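Local coordinates for cytochrome C' (Rubrivivax gelatinosus, PDB 2J8W), which carries a covalently bound, high-spin heme c whose iron has no sixth ligand, and has electron transfer activity, at the heme c site and the interface of chains A and B. Coordinates in Å, arbitrary orientation; residue numbers count along the deposited sequence, not the author numbering. Chains: chain A/B, Cytochrome C'.

Contact 1: the heme c site. Residues chain A 9, 12-13, 16-17, 19-20, 56, 59, 68-71, 82, 85-86, 89, 115, 118-119, 122-123, 126-127. With HEC (heme c), chain C.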
ATOM      1  N   ILE A   9      -9.451   8.175   5.590  1.00 14.58           N
ATOM      2  CA  ILE A   9      -8.364   8.466   6.493  1.00 14.48           C
ATOM      3  C   ILE A   9      -7.458   7.252   6.677  1.00 13.90           C
ATOM      4  O   ILE A   9      -6.232   7.364   6.599  1.00 13.85           O
ATOM      5  CB  ILE A   9      -8.910   8.960   7.858  1.00 14.73           C
ATOM      6  CG1 ILE A   9      -9.660  10.304   7.666  1.00 17.14           C
ATOM      7  CG2 ILE A   9      -7.764   9.074   8.817  1.00 16.14           C
ATOM      8  CD1 ILE A   9     -10.535  10.782   8.855  1.00 16.77           C
ATOM      9  N   ARG A  12      -5.401   6.646   3.448  1.00 11.67           N
ATOM     10  CA  ARG A  12      -4.267   7.511   3.149  1.00 12.31           C
ATOM     11  C   ARG A  12      -3.139   7.283   4.156  1.00 12.01           C
ATOM     12  O   ARG A  12      -1.958   7.263   3.780  1.00 12.35           O
ATOM     13  CB  ARG A  12      -4.711   8.974   3.097  1.00 12.48           C
ATOM     14  CG  ARG A  12      -5.131   9.636   4.417  1.00 13.32           C
ATOM     15  CD  ARG A  12      -6.160  10.710   4.149  1.00 13.97           C
ATOM     16  NE  ARG A  12      -6.396  11.514   5.361  1.00 14.57           N
ATOM     17  CZ  ARG A  12      -7.452  12.305   5.510  1.00 14.37           C
ATOM     18  NH1 ARG A  12      -8.355  12.359   4.554  1.00 15.84           N
ATOM     19  NH2 ARG A  12      -7.613  13.075   6.590  1.00 16.41           N
ATOM     20  N   GLN A  13      -3.474   7.094   5.430  1.00 12.43           N
ATOM     21  CA  GLN A  13      -2.445   6.767   6.398  1.00 12.71           C
ATOM     22  C   GLN A  13      -1.702   5.511   6.024  1.00 12.01           C
ATOM     23  O   GLN A  13      -0.471   5.460   6.127  1.00 12.30           O
ATOM     24  CB  GLN A  13      -3.076   6.615   7.793  1.00 12.97           C
ATOM     25  CG  GLN A  13      -3.566   7.941   8.396  1.00 14.21           C
ATOM     26  CD  GLN A  13      -4.397   7.776   9.647  1.00 15.91           C
ATOM     27  OE1 GLN A  13      -4.856   6.669   9.967  1.00 19.20           O
ATOM     28  NE2 GLN A  13      -4.583   8.874  10.370  1.00 17.63           N
ATOM     29  N   PHE A  16       0.653   6.122   3.107  1.00 11.34           N
ATOM     30  CA  PHE A  16       1.846   6.842   3.554  1.00 11.33           C
ATOM     31  C   PHE A  16       2.800   5.957   4.334  1.00 11.58           C
ATOM     32  O   PHE A  16       3.995   6.084   4.161  1.00 11.57           O
ATOM     33  CB  PHE A  16       1.474   8.071   4.383  1.00 12.38           C
ATOM     34  CG  PHE A  16       0.960   9.234   3.570  1.00 13.00           C
ATOM     35  CD1 PHE A  16       1.652   9.735   2.494  1.00 14.88           C
ATOM     36  CD2 PHE A  16      -0.257   9.827   3.891  1.00 14.72           C
ATOM     37  CE1 PHE A  16       1.154  10.836   1.760  1.00 16.29           C
ATOM     38  CE2 PHE A  16      -0.752  10.931   3.191  1.00 16.33           C
ATOM     39  CZ  PHE A  16      -0.067  11.428   2.131  1.00 16.74           C
ATOM     40  N   THR A  17       2.276   5.071   5.173  1.00 11.86           N
ATOM     41  CA  THR A  17       3.146   4.142   5.899  1.00 12.08           C
ATOM     42  C   THR A  17       3.938   3.247   4.944  1.00 11.56           C
ATOM     43  O   THR A  17       5.133   3.079   5.084  1.00 11.72           O
ATOM     44  CB  THR A  17       2.343   3.302   6.883  1.00 12.52           C
ATOM     45  OG1 THR A  17       1.857   4.155   7.920  1.00 14.53           O
ATOM     46  CG2 THR A  17       3.116   2.162   7.498  1.00 14.71           C
ATOM     47  N   ILE A  19       4.616   3.864   1.750  1.00 10.88           N
ATOM     48  CA  ILE A  19       5.533   4.728   1.028  1.00 11.50           C
ATOM     49  C   ILE A  19       6.765   4.994   1.876  1.00 11.26           C
ATOM     50  O   ILE A  19       7.906   4.884   1.387  1.00 11.71           O
ATOM     51  CB  ILE A  19       4.838   6.055   0.644  1.00 11.97           C
ATOM     52  CG1 ILE A  19       3.781   5.816  -0.433  1.00 11.84           C
ATOM     53  CG2 ILE A  19       5.873   7.119   0.216  1.00 13.20           C
ATOM     54  CD1 ILE A  19       2.819   6.991  -0.603  1.00 13.37           C
ATOM     55  N   ALA A  20       6.554   5.355   3.148  1.00 12.10           N
ATOM     56  CA  ALA A  20       7.702   5.672   3.990  1.00 11.83           C
ATOM     57  C   ALA A  20       8.624   4.475   4.144  1.00 11.78           C
ATOM     58  O   ALA A  20       9.852   4.625   4.126  1.00 11.63           O
ATOM     59  CB  ALA A  20       7.207   6.150   5.360  1.00 13.93           C
ATOM     60  N   LEU A  56      -3.142  10.745  -1.949  1.00 14.99           N
ATOM     61  CA  LEU A  56      -3.624  12.101  -2.188  1.00 16.81           C
ATOM     62  C   LEU A  56      -4.983  12.077  -2.880  1.00 17.67           C
ATOM     63  O   LEU A  56      -5.600  13.117  -2.983  1.00 20.40           O
ATOM     64  CB  LEU A  56      -2.515  12.954  -2.848  1.00 18.46           C
ATOM     65  CG  LEU A  56      -1.252  13.077  -1.966  1.00 19.70           C
ATOM     66  CD1 LEU A  56       0.029  13.462  -2.664  1.00 22.20           C
ATOM     67  CD2 LEU A  56      -1.496  14.082  -0.807  1.00 22.93           C
ATOM     68  N   PHE A  59      -8.282  12.566   0.299  1.00 16.53           N
ATOM     69  CA  PHE A  59      -8.493  13.797   1.081  1.00 16.33           C
ATOM     70  C   PHE A  59      -9.716  14.560   0.531  1.00 17.71           C
ATOM     71  O   PHE A  59      -9.710  15.789   0.444  1.00 18.99           O
ATOM     72  CB  PHE A  59      -7.265  14.714   1.094  1.00 17.52           C
ATOM     73  CG  PHE A  59      -6.086  14.194   1.865  1.00 16.52           C
ATOM     74  CD1 PHE A  59      -5.894  14.550   3.188  1.00 17.66           C
ATOM     75  CD2 PHE A  59      -5.134  13.392   1.249  1.00 17.23           C
ATOM     76  CE1 PHE A  59      -4.781  14.109   3.880  1.00 16.24           C
ATOM     77  CE2 PHE A  59      -4.028  12.961   1.925  1.00 15.33           C
ATOM     78  CZ  PHE A  59      -3.847  13.282   3.235  1.00 15.97           C
ATOM     79  N   GLY A  68      -7.624   9.512  14.337  0.50 17.71           N
ATOM     80  CA  GLY A  68      -6.230   9.779  14.534  0.50 18.24           C
ATOM     81  C   GLY A  68      -5.652  10.589  13.419  0.50 18.49           C
ATOM     82  O   GLY A  68      -4.423  10.599  13.218  0.50 19.13           O
ATOM     83  N   THR A  69      -6.526  11.279  12.694  0.50 18.86           N
ATOM     84  CA  THR A  69      -6.025  12.012  11.613  1.00 20.55           C
ATOM     85  C   THR A  69      -5.066  13.093  12.116  1.00 20.40           C
ATOM     86  O   THR A  69      -5.339  13.753  13.132  1.00 21.80           O
ATOM     87  CB  THR A  69      -7.044  12.584  10.621  1.00 19.27           C
ATOM     88  OG1 THR A  69      -6.326  13.125   9.494  1.00 19.07           O
ATOM     89  CG2 THR A  69      -7.915  13.727  11.225  1.00 19.12           C
ATOM     90  N   GLU A  70      -3.939  13.243  11.420  1.00 19.64           N
ATOM     91  CA  GLU A  70      -3.009  14.326  11.599  1.00 20.22           C
ATOM     92  C   GLU A  70      -3.043  15.329  10.457  1.00 19.10           C
ATOM     93  O   GLU A  70      -2.189  16.207  10.366  1.00 22.11           O
ATOM     94  CB  GLU A  70      -1.593  13.754  11.768  1.00 19.31           C
ATOM     95  CG  GLU A  70      -1.445  12.786  12.951  1.00 21.34           C
ATOM     96  CD  GLU A  70      -0.067  12.198  13.034  1.00 23.25           C
ATOM     97  OE1 GLU A  70       0.466  11.692  11.993  1.00 26.43           O
ATOM     98  OE2 GLU A  70       0.487  12.227  14.149  1.00 28.86           O
ATOM     99  N   ALA A  71      -4.056  15.246   9.593  1.00 19.81           N
ATOM    100  CA  ALA A  71      -4.209  16.217   8.506  1.00 19.41           C
ATOM    101  C   ALA A  71      -4.659  17.574   9.134  1.00 20.55           C
ATOM    102  O   ALA A  71      -5.694  17.660   9.830  1.00 24.17           O
ATOM    103  CB  ALA A  71      -5.279  15.742   7.515  1.00 20.59           C
ATOM    104  N   PHE A  82      -2.185  22.887  -0.850  1.00 22.15           N
ATOM    105  CA  PHE A  82      -2.089  21.427  -0.746  1.00 21.12           C
ATOM    106  C   PHE A  82      -1.823  20.813  -2.115  1.00 20.64           C
ATOM    107  O   PHE A  82      -0.970  19.890  -2.258  1.00 20.43           O
ATOM    108  CB  PHE A  82      -3.358  20.835  -0.134  1.00 20.72           C
ATOM    109  CG  PHE A  82      -3.188  19.396   0.300  1.00 19.45           C
ATOM    110  CD1 PHE A  82      -2.329  19.091   1.320  1.00 19.39           C
ATOM    111  CD2 PHE A  82      -3.920  18.386  -0.286  1.00 19.80           C
ATOM    112  CE1 PHE A  82      -2.148  17.774   1.728  1.00 19.15           C
ATOM    113  CE2 PHE A  82      -3.738  17.045   0.128  1.00 19.41           C
ATOM    114  CZ  PHE A  82      -2.885  16.776   1.137  1.00 17.83           C
ATOM    115  N   ALA A  85       1.716  21.352  -3.189  1.00 20.23           N
ATOM    116  CA  ALA A  85       2.556  20.395  -2.468  1.00 19.53           C
ATOM    117  C   ALA A  85       2.503  18.971  -3.055  1.00 19.88           C
ATOM    118  O   ALA A  85       3.521  18.280  -3.184  1.00 19.79           O
ATOM    119  CB  ALA A  85       2.186  20.386  -0.959  1.00 20.33           C
ATOM    120  N   ALA A  86       1.316  18.548  -3.406  1.00 18.44           N
ATOM    121  CA  ALA A  86       1.089  17.252  -4.056  1.00 18.47           C
ATOM    122  C   ALA A  86       1.777  17.178  -5.405  1.00 18.89           C
ATOM    123  O   ALA A  86       2.432  16.171  -5.734  1.00 18.85           O
ATOM    124  CB  ALA A  86      -0.417  17.012  -4.222  1.00 19.03           C
ATOM    125  N   PHE A  89       5.553  16.825  -5.066  1.00 17.61           N
ATOM    126  CA  PHE A  89       5.852  15.428  -4.746  1.00 17.31           C
ATOM    127  C   PHE A  89       5.751  14.561  -6.003  1.00 17.08           C
ATOM    128  O   PHE A  89       6.648  13.746  -6.276  1.00 16.89           O
ATOM    129  CB  PHE A  89       4.858  14.986  -3.681  1.00 16.26           C
ATOM    130  CG  PHE A  89       4.935  13.528  -3.309  1.00 16.13           C
ATOM    131  CD1 PHE A  89       6.114  12.958  -2.855  1.00 16.10           C
ATOM    132  CD2 PHE A  89       3.811  12.728  -3.425  1.00 16.27           C
ATOM    133  CE1 PHE A  89       6.159  11.633  -2.507  1.00 17.28           C
ATOM    134  CE2 PHE A  89       3.869  11.388  -3.033  1.00 17.35           C
ATOM    135  CZ  PHE A  89       5.037  10.865  -2.578  1.00 16.49           C
ATOM    136  N   THR A 115      12.743  14.057  -3.552  1.00 14.79           N
ATOM    137  CA  THR A 115      11.512  13.438  -3.069  1.00 14.75           C
ATOM    138  C   THR A 115      11.328  13.701  -1.580  1.00 15.03           C
ATOM    139  O   THR A 115      10.269  14.126  -1.127  1.00 15.92           O
ATOM    140  CB  THR A 115      11.492  11.933  -3.388  1.00 14.50           C
ATOM    141  OG1 THR A 115      11.554  11.749  -4.793  1.00 15.17           O
ATOM    142  CG2 THR A 115      10.217  11.284  -2.897  1.00 15.68           C
ATOM    143  N   ALA A 118      10.099  17.051  -0.827  1.00 17.98           N
ATOM    144  CA  ALA A 118       8.665  17.201  -1.079  1.00 17.53           C
ATOM    145  C   ALA A 118       7.842  16.613   0.074  1.00 17.45           C
ATOM    146  O   ALA A 118       6.770  17.142   0.414  1.00 18.22           O
ATOM    147  CB  ALA A 118       8.318  16.557  -2.403  1.00 18.54           C
ATOM    148  N   CYS A 119       8.285  15.502   0.665  1.00 17.26           N
ATOM    149  CA  CYS A 119       7.586  14.973   1.839  1.00 16.50           C
ATOM    150  C   CYS A 119       7.556  16.040   2.934  1.00 17.45           C
ATOM    151  O   CYS A 119       6.493  16.374   3.457  1.00 18.91           O
ATOM    152  CB  CYS A 119       8.258  13.733   2.433  1.00 17.89           C
ATOM    153  SG  CYS A 119       8.813  12.427   1.333  1.00 17.23           S
ATOM    154  N   CYS A 122       5.435  19.308   2.350  1.00 19.15           N
ATOM    155  CA  CYS A 122       4.009  19.124   2.591  1.00 18.59           C
ATOM    156  C   CYS A 122       3.754  19.005   4.081  1.00 19.27           C
ATOM    157  O   CYS A 122       2.870  19.675   4.617  1.00 19.91           O
ATOM    158  CB  CYS A 122       3.452  17.904   1.879  1.00 17.95           C
ATOM    159  SG  CYS A 122       1.693  17.876   2.098  1.00 18.82           S
ATOM    160  N   HIS A 123       4.526  18.204   4.793  1.00 18.85           N
ATOM    161  CA  HIS A 123       4.256  18.003   6.217  1.00 19.30           C
ATOM    162  C   HIS A 123       4.338  19.293   7.020  1.00 20.75           C
ATOM    163  O   HIS A 123       3.510  19.547   7.933  1.00 21.36           O
ATOM    164  CB  HIS A 123       5.237  17.011   6.824  1.00 18.91           C
ATOM    165  CG  HIS A 123       4.982  15.611   6.367  1.00 18.23           C
ATOM    166  ND1 HIS A 123       5.728  14.558   6.811  1.00 21.14           N
ATOM    167  CD2 HIS A 123       4.022  15.100   5.564  1.00 17.08           C
ATOM    168  CE1 HIS A 123       5.280  13.439   6.247  1.00 18.49           C
ATOM    169  NE2 HIS A 123       4.251  13.735   5.469  1.00 15.11           N
ATOM    170  N   PHE A 126       1.002  21.024   6.300  1.00 21.68           N
ATOM    171  CA  PHE A 126      -0.261  20.285   6.292  1.00 20.35           C
ATOM    172  C   PHE A 126      -0.423  19.072   7.218  1.00 20.59           C
ATOM    173  O   PHE A 126      -1.510  18.485   7.283  1.00 20.79           O
ATOM    174  CB  PHE A 126      -0.594  19.850   4.858  1.00 20.05           C
ATOM    175  CG  PHE A 126      -0.689  20.971   3.915  1.00 20.61           C
ATOM    176  CD1 PHE A 126      -1.811  21.810   3.954  1.00 21.88           C
ATOM    177  CD2 PHE A 126       0.308  21.259   2.989  1.00 21.78           C
ATOM    178  CE1 PHE A 126      -1.925  22.884   3.104  1.00 23.77           C
ATOM    179  CE2 PHE A 126       0.175  22.325   2.111  1.00 22.33           C
ATOM    180  CZ  PHE A 126      -0.937  23.162   2.198  1.00 22.65           C
ATOM    181  N   LYS A 127       0.632  18.662   7.910  1.00 19.69           N
ATOM    182  CA  LYS A 127       0.558  17.532   8.825  1.00 20.61           C
ATOM    183  C   LYS A 127       0.949  17.981  10.246  1.00 23.08           C
ATOM    184  O   LYS A 127       1.968  18.655  10.456  1.00 23.90           O
ATOM    185  CB  LYS A 127       1.485  16.398   8.373  1.00 20.19           C
ATOM    186  CG  LYS A 127       1.398  15.185   9.217  1.00 20.01           C
ATOM    187  CD  LYS A 127       2.470  14.176   8.814  1.00 19.36           C
ATOM    188  CE  LYS A 127       2.469  12.959   9.705  1.00 20.50           C
ATOM    189  NZ  LYS A 127       2.984  13.261  11.095  1.00 23.55           N
TER
HETATM  190 FE   HEC C1129       3.041  12.310   4.387  1.00 14.80          FE
HETATM  191  CHA HEC C1129       0.992  11.293   6.948  1.00 14.88           C
HETATM  192  CHB HEC C1129       5.194   9.816   5.114  1.00 14.18           C
HETATM  193  CHC HEC C1129       4.654  12.800   1.387  1.00 15.21           C
HETATM  194  CHD HEC C1129       0.795  14.746   3.553  1.00 15.48           C
HETATM  195  NA  HEC C1129       3.059  10.832   5.747  1.00 14.54           N
HETATM  196  C1A HEC C1129       2.163  10.591   6.775  1.00 13.80           C
HETATM  197  C2A HEC C1129       2.628   9.509   7.602  1.00 14.33           C
HETATM  198  C3A HEC C1129       3.803   9.097   7.092  1.00 13.48           C
HETATM  199  C4A HEC C1129       4.073   9.908   5.919  1.00 14.09           C
HETATM  200  CMA HEC C1129       4.699   7.950   7.560  1.00 15.56           C
HETATM  201  CAA HEC C1129       1.912   8.966   8.835  1.00 15.49           C
HETATM  202  CBA HEC C1129       0.915   7.892   8.476  1.00 17.52           C
HETATM  203  CGA HEC C1129       0.357   7.288   9.802  0.50 16.25           C
HETATM  204  O1A HEC C1129       0.886   7.533  10.931  0.50 18.62           O
HETATM  205  O2A HEC C1129      -0.665   6.534   9.833  0.50 15.58           O
HETATM  206  NB  HEC C1129       4.607  11.433   3.378  1.00 13.68           N
HETATM  207  C1B HEC C1129       5.428  10.523   3.964  1.00 13.24           C
HETATM  208  C2B HEC C1129       6.578  10.339   3.113  1.00 13.93           C
HETATM  209  C3B HEC C1129       6.427  11.154   2.061  1.00 12.97           C
HETATM  210  C4B HEC C1129       5.174  11.856   2.209  1.00 13.79           C
HETATM  211  CMB HEC C1129       7.777   9.418   3.389  1.00 15.54           C
HETATM  212  CAB HEC C1129       7.346  11.328   0.862  1.00 14.54           C
HETATM  213  CBB HEC C1129       7.913  10.182   0.229  1.00 14.82           C
HETATM  214  NC  HEC C1129       2.757  13.465   2.805  1.00 14.22           N
HETATM  215  C1C HEC C1129       3.553  13.580   1.674  1.00 14.76           C
HETATM  216  C2C HEC C1129       3.129  14.671   0.830  1.00 15.16           C
HETATM  217  C3C HEC C1129       2.037  15.213   1.425  1.00 15.47           C
HETATM  218  C4C HEC C1129       1.810  14.497   2.676  1.00 15.24           C
HETATM  219  CMC HEC C1129       3.789  15.053  -0.495  1.00 16.67           C
HETATM  220  CAC HEC C1129       1.159  16.410   0.936  1.00 16.66           C
HETATM  221  CBC HEC C1129       1.130  16.751  -0.406  1.00 16.11           C
HETATM  222  ND  HEC C1129       1.211  12.905   5.110  1.00 15.42           N
HETATM  223  C1D HEC C1129       0.488  14.002   4.639  1.00 14.85           C
HETATM  224  C2D HEC C1129      -0.663  14.215   5.488  1.00 15.45           C
HETATM  225  C3D HEC C1129      -0.613  13.169   6.496  1.00 16.09           C
HETATM  226  C4D HEC C1129       0.573  12.371   6.217  1.00 14.57           C
HETATM  227  CMD HEC C1129      -1.703  15.306   5.347  1.00 17.56           C
HETATM  228  CAD HEC C1129      -1.615  12.897   7.581  1.00 16.26           C
HETATM  229  CBD HEC C1129      -2.633  11.866   7.066  1.00 15.37           C
HETATM  230  CGD HEC C1129      -3.707  11.635   8.120  1.00 15.24           C
HETATM  231  O1D HEC C1129      -4.901  11.633   7.740  1.00 17.00           O
HETATM  232  O2D HEC C1129      -3.368  11.395   9.334  1.00 16.44           O
HETATM  233  O   HOH W   1      -0.895  10.423  10.107  1.00 20.47           O
HETATM  234  O   HOH W   2      -0.499   3.842   9.089  1.00 24.04           O
HETATM  235  O   HOH W   3       1.828   9.665  12.306  1.00 30.01           O
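One heme propionate, CGD with its two oxygens, is gripped at both oxygens. O1D takes A:Arg12 NE at 2.8 Å, a salt bridge lying in the guanidinium plane (4° out), and the hydroxyl A:Thr69 OG1 at 2.7 Å. O2D takes the amide of A:Gln13, whose NE2 sits 3.0 Å away with a nearly straight bond, and the backbone N of A:Glu70; at least two donors on each oxygen fix the rotation of the carboxylate and probably favour its charged form. The guanidinium of A:Arg12 is itself held in position: its NH2 also donates to A:Thr69 OG1, while A:Ile9 CG1 lies over one face and the ring of A:Phe59 over the other, with A:Arg12 CD over the centre of that ring. An alanine here removes the NE and NH2 donors and the CD methylene, and would probably loosen the propionate and A:Thr69 and leave the A:Phe59 ring less firmly packed. The second propionate, CGA, is met through water, from O2A to A:Thr17 OG1 and from O1A to A:Glu70 OE1.

A:His123 NE2 binds iron at 2.2 Å as the proximal ligand of a near square-pyramidal centre. Its imidazole is flanked by A:Cys119 O on one face and A:Lys127 CD on the other, which should limit its turning. Across the porphyrin, the A:Phe16 ring lies almost parallel to the ring containing ND (planes 4°, centroids 4.1 Å), with CD1 3.5 Å from iron, so it occupies the distal side and likely hinders a sixth ligand. A:Phe89, with CG anti to the backbone N (chi1 175°), turns its ring over the heme edge, CG 3.4 Å from methyl CMC and CE1 beside CAB and CBB.

Thioethers from A:Cys119 SG to CAB and A:Cys122 SG to CAC complete the CXXCH motif with A:His123 on helix 105-126. Helix 5-30 supplies the distal side and helix 79-102 the A:Phe82–A:Phe89 wall, placing the heme within the four-helix bundle of cytochrome c'.

Contact 2: the interface of chains A and B. Residues chain A 17-18, 21-22, 25; chain B 1-2, 11, 54.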
ATOM      1  N   THR A  17       2.276   5.071   5.173  1.00 11.86           N
ATOM      2  CA  THR A  17       3.146   4.142   5.899  1.00 12.08           C
ATOM      3  C   THR A  17       3.938   3.247   4.944  1.00 11.56           C
ATOM      4  O   THR A  17       5.133   3.079   5.084  1.00 11.72           O
ATOM      5  CB  THR A  17       2.343   3.302   6.883  1.00 12.52           C
ATOM      6  OG1 THR A  17       1.857   4.155   7.920  1.00 14.53           O
ATOM      7  CG2 THR A  17       3.116   2.162   7.498  1.00 14.71           C
ATOM      8  N   LEU A  18       3.264   2.699   3.931  1.00 11.17           N
ATOM      9  CA  LEU A  18       3.980   1.848   2.974  1.00 10.55           C
ATOM     10  C   LEU A  18       4.984   2.648   2.160  1.00 10.62           C
ATOM     11  O   LEU A  18       6.108   2.178   1.914  1.00 11.08           O
ATOM     12  CB  LEU A  18       2.990   1.128   2.072  1.00 11.76           C
ATOM     13  CG  LEU A  18       2.005   0.166   2.750  1.00 13.23           C
ATOM     14  CD1 LEU A  18       1.263  -0.598   1.669  1.00 17.13           C
ATOM     15  CD2 LEU A  18       2.585  -0.831   3.657  1.00 15.75           C
ATOM     16  N   ASN A  21       8.055   3.284   4.291  1.00 11.48           N
ATOM     17  CA  ASN A  21       8.907   2.118   4.483  1.00 11.04           C
ATOM     18  C   ASN A  21       9.751   1.837   3.231  1.00 10.88           C
ATOM     19  O   ASN A  21      10.974   1.676   3.299  1.00 11.61           O
ATOM     20  CB  ASN A  21       8.083   0.913   4.858  1.00 11.62           C
ATOM     21  CG  ASN A  21       8.926  -0.248   5.145  1.00 13.98           C
ATOM     22  OD1 ASN A  21       9.381  -0.932   4.247  1.00 16.21           O
ATOM     23  ND2 ASN A  21       9.224  -0.450   6.438  1.00 19.56           N
ATOM     24  N   HIS A  22       9.131   1.808   2.069  1.00 10.62           N
ATOM     25  CA  HIS A  22       9.881   1.488   0.860  1.00 10.43           C
ATOM     26  C   HIS A  22      10.800   2.615   0.429  1.00  9.69           C
ATOM     27  O   HIS A  22      11.918   2.352  -0.017  1.00 10.93           O
ATOM     28  CB  HIS A  22       8.899   1.023  -0.231  1.00 10.70           C
ATOM     29  CG  HIS A  22       8.351  -0.319   0.068  1.00 10.53           C
ATOM     30  ND1 HIS A  22       9.084  -1.470  -0.161  1.00 11.54           N
ATOM     31  CD2 HIS A  22       7.242  -0.711   0.731  1.00 11.00           C
ATOM     32  CE1 HIS A  22       8.401  -2.509   0.313  1.00 12.01           C
ATOM     33  NE2 HIS A  22       7.275  -2.076   0.850  1.00 11.18           N
ATOM     34  N   ARG A  25      13.959   2.412   2.441  1.00 10.82           N
ATOM     35  CA  ARG A  25      14.925   1.427   1.973  1.00 11.32           C
ATOM     36  C   ARG A  25      15.834   2.016   0.908  1.00 11.38           C
ATOM     37  O   ARG A  25      17.053   1.793   0.898  1.00 12.76           O
ATOM     38  CB  ARG A  25      14.202   0.194   1.420  1.00 11.11           C
ATOM     39  CG  ARG A  25      13.379  -0.525   2.451  1.00 12.07           C
ATOM     40  CD  ARG A  25      12.710  -1.752   1.868  1.00 14.01           C
ATOM     41  NE  ARG A  25      11.527  -2.155   2.636  1.00 15.10           N
ATOM     42  CZ  ARG A  25      10.975  -3.360   2.586  1.00 14.36           C
ATOM     43  NH1 ARG A  25      11.439  -4.250   1.741  1.00 16.30           N
ATOM     44  NH2 ARG A  25       9.915  -3.640   3.324  1.00 15.95           N
TER
ATOM     45  N   GLN B   1      12.509  -4.178   5.659  1.00 33.41           N
ATOM     46  CA  GLN B   1      13.302  -3.833   6.905  1.00 34.30           C
ATOM     47  C   GLN B   1      12.423  -3.115   7.951  1.00 33.79           C
ATOM     48  O   GLN B   1      11.897  -2.024   7.704  1.00 36.01           O
ATOM     49  N   PHE B   2      12.264  -3.760   9.101  1.00 31.77           N
ATOM     50  CA  PHE B   2      11.504  -3.233  10.228  1.00 30.89           C
ATOM     51  C   PHE B   2      12.441  -3.063  11.443  1.00 31.82           C
ATOM     52  O   PHE B   2      12.982  -4.029  11.920  1.00 32.85           O
ATOM     53  CB  PHE B   2      10.341  -4.179  10.490  1.00 28.71           C
ATOM     54  CG  PHE B   2       9.489  -4.388   9.260  1.00 25.39           C
ATOM     55  CD1 PHE B   2       8.845  -3.314   8.670  1.00 22.78           C
ATOM     56  CD2 PHE B   2       9.403  -5.620   8.659  1.00 23.41           C
ATOM     57  CE1 PHE B   2       8.105  -3.481   7.544  1.00 22.50           C
ATOM     58  CE2 PHE B   2       8.706  -5.813   7.507  1.00 25.40           C
ATOM     59  CZ  PHE B   2       8.049  -4.726   6.921  1.00 23.54           C
ATOM     60  N   TYR B  11       2.952  -1.820   9.273  1.00 12.26           N
ATOM     61  CA  TYR B  11       3.129  -2.076   7.848  1.00 12.12           C
ATOM     62  C   TYR B  11       2.116  -3.097   7.359  1.00 11.48           C
ATOM     63  O   TYR B  11       1.472  -2.895   6.331  1.00 11.70           O
ATOM     64  CB  TYR B  11       4.561  -2.534   7.599  1.00 12.43           C
ATOM     65  CG  TYR B  11       4.903  -2.867   6.174  1.00 11.51           C
ATOM     66  CD1 TYR B  11       5.551  -1.960   5.377  1.00 11.93           C
ATOM     67  CD2 TYR B  11       4.647  -4.128   5.656  1.00 12.29           C
ATOM     68  CE1 TYR B  11       5.903  -2.288   4.059  1.00 12.14           C
ATOM     69  CE2 TYR B  11       5.003  -4.466   4.356  1.00 12.07           C
ATOM     70  CZ  TYR B  11       5.635  -3.534   3.579  1.00 10.89           C
ATOM     71  OH  TYR B  11       5.992  -3.885   2.311  1.00 11.69           O
ATOM     72  N   LEU B  54       3.141  -7.992   0.040  1.00 13.18           N
ATOM     73  CA  LEU B  54       3.763  -7.203   1.118  1.00 12.05           C
ATOM     74  C   LEU B  54       3.448  -7.639   2.558  1.00 11.79           C
ATOM     75  O   LEU B  54       4.374  -7.802   3.357  1.00 13.14           O
ATOM     76  CB  LEU B  54       3.421  -5.748   0.912  1.00 12.35           C
ATOM     77  CG  LEU B  54       3.741  -5.140  -0.453  1.00 13.48           C
ATOM     78  CD1 LEU B  54       3.363  -3.682  -0.453  1.00 14.88           C
ATOM     79  CD2 LEU B  54       5.180  -5.387  -0.863  1.00 15.42           C
TER
HETATM   80  O   HOH W   4       8.041  -5.739   2.595  1.00 21.28           O
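B:Tyr11 is the inserted group in this helix-to-helix patch, contributing 79 Å² of buried surface. Its CG stands anti to the backbone N (chi1 179°), which carries the phenol toward helix 5-30 of chain A. There the ring is sandwiched: A:Leu18 CD2 lies over one face, 3.8 Å from the ring centroid, and B:Phe2 CZ of its own chain sits over the opposite face toward the rim. A:Asn21 crosses the phenol at about a right angle near CD1 and CE1, its CG 3.8 Å from B:Tyr11 CD1 and its amide plane turned 60° from the ring. At the tip, B:Tyr11 OH meets A:His22 NE2 at 2.7 Å, in the plane of the imidazole and 154° at H; the geometry leaves the donor undecided.

The polar rim is looser. A:Arg25, extended from CG to NE, approaches A:Asn21 side-on, with NE and NH2 both 2.9 Å from A:Asn21 OD1 and both in its carbonyl plane. This intrachain grip fixes the amide so that ND2 points at chain B, where it makes a weak hydrogen bond to B:Gln1 O at 3.4 Å and lies against B:Phe2 CE1. The guanidinium is layered between A:His22 CE1 and the terminal nitrogen B:Gln1 N, a contact without a hydrogen bond, and two likely positive groups so placed would probably repel. B:Gln1 has an incomplete side chain, in keeping with looser order. A water bridges A:Arg25 NH2 to B:Tyr11 OH at 2.8 Å from the hydroxyl, extending the polar network at the tip of the phenol.

By two-fold symmetry the patch recurs with the chains exchanged, so the pair of tyrosine insertions would help hold the deposited dimer together, plausibly the functional assembly.

Contact 1 and contact 2 lie about 16 Å apart, measured between the centres of their C-alpha atoms, and both draw on helix 5-30 of chain A. A:Thr17 belongs to both: its hydroxyl serves the water network of contact 1, whereas its methyl borders the partner chain in contact 2. The neighbours A:Phe16 and A:Leu18 divide likewise, one facing the porphyrin and the other chain B. A single helix thus forms the distal heme wall and part of the dimer face, so a shift of that helix could plausibly be felt at both, although the structure alone does not show such coupling.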